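Local coordinates for protein translation initiation factor eIF2B subunit epsilon (Schizosaccharomyces pombe, PDB 5B04) that serves as a component of the eIF2B complex, which catalyses the exchange of GDP for GTP on the gamma subunit of the translation initiation factor eIF2, at residues T168-E173 against N216-Q222; E236-Y240 against S254-G258. All coordinates share one frame; numbering follows the deposited sequence.

Contact 1: T168-E173 against N216-Q222; sequences TRARTE and NDLIDCQ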
loop_
_atom_site.group_PDB
_atom_site.type_symbol
_atom_site.label_atom_id
_atom_site.label_comp_id
_atom_site.label_asym_id
_atom_site.label_seq_id
_atom_site.Cartn_x
_atom_site.Cartn_y
_atom_site.Cartn_z
ATOM N N THR I 168 42.319 23.159 16.558
ATOM C CA THR I 168 43.455 22.434 16.003
ATOM C C THR I 168 44.492 23.417 15.464
ATOM O O THR I 168 45.674 23.094 15.350
ATOM C CB THR I 168 43.017 21.474 14.880
ATOM O OG1 THR I 168 41.807 20.809 15.262
ATOM C CG2 THR I 168 44.097 20.437 14.604
ATOM N N ARG I 169 44.036 24.624 15.145
ATOM C CA ARG I 169 44.908 25.665 14.614
ATOM C C ARG I 169 45.647 26.388 15.737
ATOM O O ARG I 169 45.200 27.433 16.213
ATOM C CB ARG I 169 44.098 26.664 13.783
ATOM C CG ARG I 169 44.933 27.633 12.958
ATOM C CD ARG I 169 44.040 28.517 12.098
ATOM N NE ARG I 169 44.797 29.288 11.115
ATOM C CZ ARG I 169 45.116 30.571 11.252
ATOM N NH1 ARG I 169 44.743 31.238 12.334
ATOM N NH2 ARG I 169 45.806 31.188 10.302
ATOM N N ALA I 170 46.776 25.827 16.158
ATOM C CA ALA I 170 47.587 26.436 17.208
ATOM C C ALA I 170 48.441 27.568 16.643
ATOM O O ALA I 170 48.199 28.036 15.532
ATOM C CB ALA I 170 48.459 25.391 17.880
ATOM N N ARG I 171 49.443 28.000 17.402
ATOM C CA ARG I 171 50.226 29.175 17.030
ATOM C C ARG I 171 51.167 28.920 15.852
ATOM O O ARG I 171 51.323 29.780 14.984
ATOM C CB ARG I 171 51.026 29.683 18.231
ATOM C CG ARG I 171 51.722 31.014 17.986
ATOM C CD ARG I 171 50.749 32.059 17.454
ATOM N NE ARG I 171 49.906 32.626 18.503
ATOM C CZ ARG I 171 48.949 33.523 18.289
ATOM N NH1 ARG I 171 48.706 33.957 17.059
ATOM N NH2 ARG I 171 48.233 33.987 19.304
ATOM N N THR I 172 51.795 27.749 15.824
ATOM C CA THR I 172 52.654 27.376 14.702
ATOM C C THR I 172 51.828 27.278 13.425
ATOM O O THR I 172 52.254 27.720 12.355
ATOM C CB THR I 172 53.379 26.036 14.958
ATOM O OG1 THR I 172 54.416 26.228 15.930
ATOM C CG2 THR I 172 53.998 25.495 13.676
ATOM N N GLU I 173 50.632 26.712 13.552
ATOM C CA GLU I 173 49.738 26.531 12.417
ATOM C C GLU I 173 49.053 27.838 12.023
ATOM O O GLU I 173 48.575 27.982 10.897
ATOM C CB GLU I 173 48.686 25.460 12.731
ATOM C CG GLU I 173 49.239 24.043 12.857
ATOM C CD GLU I 173 50.011 23.817 14.145
ATOM O OE1 GLU I 173 49.869 24.636 15.077
ATOM O OE2 GLU I 173 50.763 22.823 14.224
ATOM N N ASN I 216 43.496 33.716 6.401
ATOM C CA ASN I 216 43.848 33.489 7.796
ATOM C C ASN I 216 43.044 32.310 8.340
ATOM O O ASN I 216 42.982 32.078 9.547
ATOM C CB ASN I 216 43.597 34.752 8.626
ATOM C CG ASN I 216 44.189 34.666 10.021
ATOM O OD1 ASN I 216 45.066 33.844 10.286
ATOM N ND2 ASN I 216 43.706 35.513 10.921
ATOM N N ASP I 217 42.430 31.563 7.427
ATOM C CA ASP I 217 41.587 30.434 7.799
ATOM C C ASP I 217 42.299 29.101 7.592
ATOM O O ASP I 217 41.695 28.040 7.742
ATOM C CB ASP I 217 40.288 30.453 6.990
ATOM C CG ASP I 217 40.529 30.314 5.498
ATOM O OD1 ASP I 217 41.384 31.048 4.964
ATOM O OD2 ASP I 217 39.869 29.465 4.863
ATOM N N LEU I 218 43.580 29.156 7.250
ATOM C CA LEU I 218 44.318 27.946 6.910
ATOM C C LEU I 218 45.117 27.383 8.080
ATOM O O LEU I 218 45.672 28.128 8.889
ATOM C CB LEU I 218 45.255 28.216 5.731
ATOM C CG LEU I 218 44.573 28.598 4.418
ATOM C CD1 LEU I 218 45.597 28.754 3.304
ATOM C CD2 LEU I 218 43.520 27.566 4.047
ATOM N N ILE I 219 45.162 26.057 8.163
ATOM C CA ILE I 219 46.029 25.371 9.111
ATOM C C ILE I 219 47.319 24.955 8.413
ATOM O O ILE I 219 47.298 24.158 7.473
ATOM C CB ILE I 219 45.352 24.128 9.720
ATOM C CG1 ILE I 219 44.275 24.543 10.723
ATOM C CG2 ILE I 219 46.382 23.239 10.403
ATOM C CD1 ILE I 219 43.661 23.381 11.477
ATOM N N ASP I 220 48.439 25.506 8.868
ATOM C CA ASP I 220 49.734 25.168 8.293
ATOM C C ASP I 220 50.224 23.841 8.858
ATOM O O ASP I 220 50.859 23.798 9.912
ATOM C CB ASP I 220 50.751 26.280 8.560
ATOM C CG ASP I 220 52.060 26.065 7.826
ATOM O OD1 ASP I 220 52.114 25.190 6.936
ATOM O OD2 ASP I 220 53.038 26.780 8.134
ATOM N N CYS I 221 49.919 22.760 8.148
ATOM C CA CYS I 221 50.274 21.416 8.591
ATOM C C CYS I 221 51.778 21.188 8.543
ATOM O O CYS I 221 52.299 20.299 9.217
ATOM C CB CYS I 221 49.564 20.369 7.730
ATOM S SG CYS I 221 47.811 20.699 7.446
ATOM N N GLN I 222 52.461 21.998 7.739
ATOM C CA GLN I 222 53.896 21.861 7.499
ATOM C C GLN I 222 54.231 20.472 6.963
ATOM O O GLN I 222 55.282 19.908 7.268
ATOM C CB GLN I 222 54.692 22.162 8.770
ATOM C CG GLN I 222 54.345 23.504 9.392
ATOM C CD GLN I 222 55.568 24.281 9.835
ATOM O OE1 GLN I 222 56.682 23.757 9.842
ATOM N NE2 GLN I 222 55.366 25.541 10.203
#
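R169 reaches along the strand edge to two acceptors, the backbone carbonyl of L218 and the side-chain amide of N216. Its CG lies anti to the backbone N (chi1 -169°) and the chain runs extended to NE, which carries the guanidinium past I219. NE then donates to L218 O at 2.7 Å in a nearly straight bond (176°); the acceptor lies in the guanidinium plane, while the donor stands above the plane of the carbonyl. NH2 gives a more bent bond to N216 OD1 at 2.8 Å, with the guanidinium and amide planes turned 72° apart. OD1 also accepts from N192 ND2, and N216 ND2 donates to L225 O of the neighbouring gamma subunit. N216 O sits over one guanidinium face, toward its rim, at an angle too poor for a bond. A lysine in place of R169, with a single terminal nitrogen, would probably be unable to serve L218 O and N216 OD1 at once, and one of these bonds would be lost.

The aliphatic part of R169 slides past I219 in the opposite sense, CB against CG1 at 3.7 Å, and I219 CG2 meets E173 CG at 3.9 Å. Beyond it D220 N donates to E173 O (3.2 Å), a backbone bond that ties the loop to the strand. The carboxylates of E173 and D220 form salt bridges with R275 and R244.

The contact lays the loop between strands 153-161 and 175-179 against strand 212-226, within the nucleotidyl transferase-like domain. Both strands pair antiparallel with 212-226, and L218 packs on V159 and F177.

Contact 2: E236-Y240 against S254-G258; sequences ENFDY and SDLLG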
loop_
_atom_site.group_PDB
_atom_site.type_symbol
_atom_site.label_atom_id
_atom_site.label_comp_id
_atom_site.label_asym_id
_atom_site.label_seq_id
_atom_site.Cartn_x
_atom_site.Cartn_y
_atom_site.Cartn_z
ATOM N N GLU I 236 73.496 25.301 -0.713
ATOM C CA GLU I 236 73.789 26.595 -1.312
ATOM C C GLU I 236 73.450 27.709 -0.329
ATOM O O GLU I 236 74.211 28.663 -0.165
ATOM C CB GLU I 236 73.014 26.774 -2.619
ATOM C CG GLU I 236 73.297 28.082 -3.343
ATOM C CD GLU I 236 72.687 28.126 -4.730
ATOM O OE1 GLU I 236 72.193 29.200 -5.132
ATOM O OE2 GLU I 236 72.703 27.085 -5.420
ATOM N N ASN I 237 72.303 27.577 0.328
ATOM C CA ASN I 237 71.908 28.506 1.379
ATOM C C ASN I 237 72.076 27.862 2.748
ATOM O O ASN I 237 71.144 27.275 3.296
ATOM C CB ASN I 237 70.467 28.969 1.178
ATOM C CG ASN I 237 70.251 29.623 -0.170
ATOM O OD1 ASN I 237 70.176 28.946 -1.194
ATOM N ND2 ASN I 237 70.153 30.947 -0.177
ATOM N N PHE I 238 73.282 27.982 3.291
ATOM C CA PHE I 238 73.655 27.318 4.534
ATOM C C PHE I 238 73.178 28.073 5.770
ATOM O O PHE I 238 73.344 27.602 6.896
ATOM C CB PHE I 238 75.173 27.137 4.586
ATOM C CG PHE I 238 75.940 28.339 4.111
ATOM C CD1 PHE I 238 76.239 29.373 4.981
ATOM C CD2 PHE I 238 76.356 28.439 2.793
ATOM C CE1 PHE I 238 76.942 30.482 4.549
ATOM C CE2 PHE I 238 77.059 29.546 2.355
ATOM C CZ PHE I 238 77.351 30.569 3.235
ATOM N N ASP I 239 72.586 29.244 5.559
ATOM C CA ASP I 239 72.086 30.053 6.664
ATOM C C ASP I 239 70.657 29.663 7.028
ATOM O O ASP I 239 70.120 30.112 8.041
ATOM C CB ASP I 239 72.149 31.540 6.314
ATOM C CG ASP I 239 71.273 31.896 5.130
ATOM O OD1 ASP I 239 71.133 31.052 4.220
ATOM O OD2 ASP I 239 70.724 33.018 5.110
ATOM N N TYR I 240 70.048 28.822 6.198
ATOM C CA TYR I 240 68.663 28.412 6.401
ATOM C C TYR I 240 68.547 27.269 7.404
ATOM O O TYR I 240 69.194 26.232 7.256
ATOM C CB TYR I 240 68.026 28.003 5.070
ATOM C CG TYR I 240 67.766 29.158 4.127
ATOM C CD1 TYR I 240 67.914 30.473 4.550
ATOM C CD2 TYR I 240 67.363 28.932 2.818
ATOM C CE1 TYR I 240 67.676 31.530 3.693
ATOM C CE2 TYR I 240 67.121 29.983 1.955
ATOM C CZ TYR I 240 67.278 31.279 2.397
ATOM O OH TYR I 240 67.039 32.328 1.540
ATOM N N SER I 254 63.041 36.667 -2.507
ATOM C CA SER I 254 64.023 36.451 -3.568
ATOM C C SER I 254 65.453 36.348 -3.037
ATOM O O SER I 254 66.409 36.607 -3.768
ATOM C CB SER I 254 63.935 37.560 -4.622
ATOM O OG SER I 254 62.652 37.591 -5.224
ATOM N N ASP I 255 65.596 35.974 -1.768
ATOM C CA ASP I 255 66.907 35.626 -1.229
ATOM C C ASP I 255 67.384 34.393 -1.977
ATOM O O ASP I 255 68.547 34.293 -2.371
ATOM C CB ASP I 255 66.844 35.368 0.277
ATOM C CG ASP I 255 68.218 35.219 0.902
ATOM O OD1 ASP I 255 69.186 35.792 0.359
ATOM O OD2 ASP I 255 68.332 34.528 1.936
ATOM N N LEU I 256 66.460 33.504 -2.285
ATOM C CA LEU I 256 66.767 32.397 -3.160
ATOM C C LEU I 256 66.176 32.777 -4.486
ATOM O O LEU I 256 64.995 32.975 -4.599
ATOM C CB LEU I 256 66.118 31.128 -2.645
ATOM C CG LEU I 256 66.480 29.831 -3.339
ATOM C CD1 LEU I 256 67.964 29.600 -3.220
ATOM C CD2 LEU I 256 65.734 28.669 -2.734
ATOM N N LEU I 257 67.001 32.883 -5.504
ATOM C CA LEU I 257 66.578 33.496 -6.737
ATOM C C LEU I 257 65.488 32.765 -7.471
ATOM O O LEU I 257 65.526 31.559 -7.621
ATOM C CB LEU I 257 67.767 33.600 -7.662
ATOM C CG LEU I 257 68.484 34.935 -7.665
ATOM C CD1 LEU I 257 69.494 34.998 -6.534
ATOM C CD2 LEU I 257 69.167 35.115 -9.005
ATOM N N GLY I 258 64.521 33.516 -7.960
ATOM C CA GLY I 258 63.668 33.054 -9.026
ATOM C C GLY I 258 62.993 31.725 -8.832
ATOM O O GLY I 258 62.960 30.921 -9.741
#
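Y240 and D255 approach from opposite directions and meet through the one hydrogen bond that joins the two segments, Y240 OH to D255 OD2 at 2.6 Å. The carboxylate oxygen lies at the edge of the ring, near its plane, and the ring and carboxylate planes are 70° apart. Seen from the acceptor, the hydroxyl comes from above the carboxylate plane, 44° out of it. With CG of D255 anti to its own backbone N (chi1 -171°), the carboxylate extends toward the phenol.

Beside this bond a methyl of L256, CD1, packs against the amide end of N237, 3.8 Å from CG, and the two side chains cross at a slant. The CB of N237 also covers one face of the Y240 ring toward its rim, 3.4 Å above the plane, so N237 lies against both the tyrosine and the leucine.

A second acid stands close by, with D239 OD2 4.3 Å from D255 OD2. These like charges may raise the proton affinity of the D255 carboxylate, whereas the bond from the tyrosine hydroxyl would offset some of that effect.

Outside this first shell, a type I turn from N237 to Y240 sets the asparagine and the tyrosine next to each other. Its closing bond, from Y240 N to N237 O, is weak at 3.5 Å, but R111 adds a second tie by donating from NH2 to the carbonyl oxygens of both N237 and Y240.

The two loops flank helix 243-252: 236-240 joins helix 229-236 to it, and 254-258 leads on to strand 260-266. Y240 packs on F234 and D246, while L256 packs on L233, F247 and V251, so both residues bridge the two helices.

Followed from the N terminus, the chain leaves strand 153-161 and enters the loop that holds 168-173. It passes through strands 175-179, 186-191 and 198-200 and helix 204-209 before strand 212-226 brings 216-222 back, closing contact 1 over 42 intervening residues. Contact 2 opens later, after helix 229-236, and closes across just 13 residues, most of them in helix 243-252. The two loops are therefore in series and neither nest nor cross. The centres of the two contacts lie about 25 Å apart and their nearest atoms about 13 Å. Contact 1 ties a loop to a buried strand of the mixed sheet; contact 2 joins the loops at the two ends of one helix.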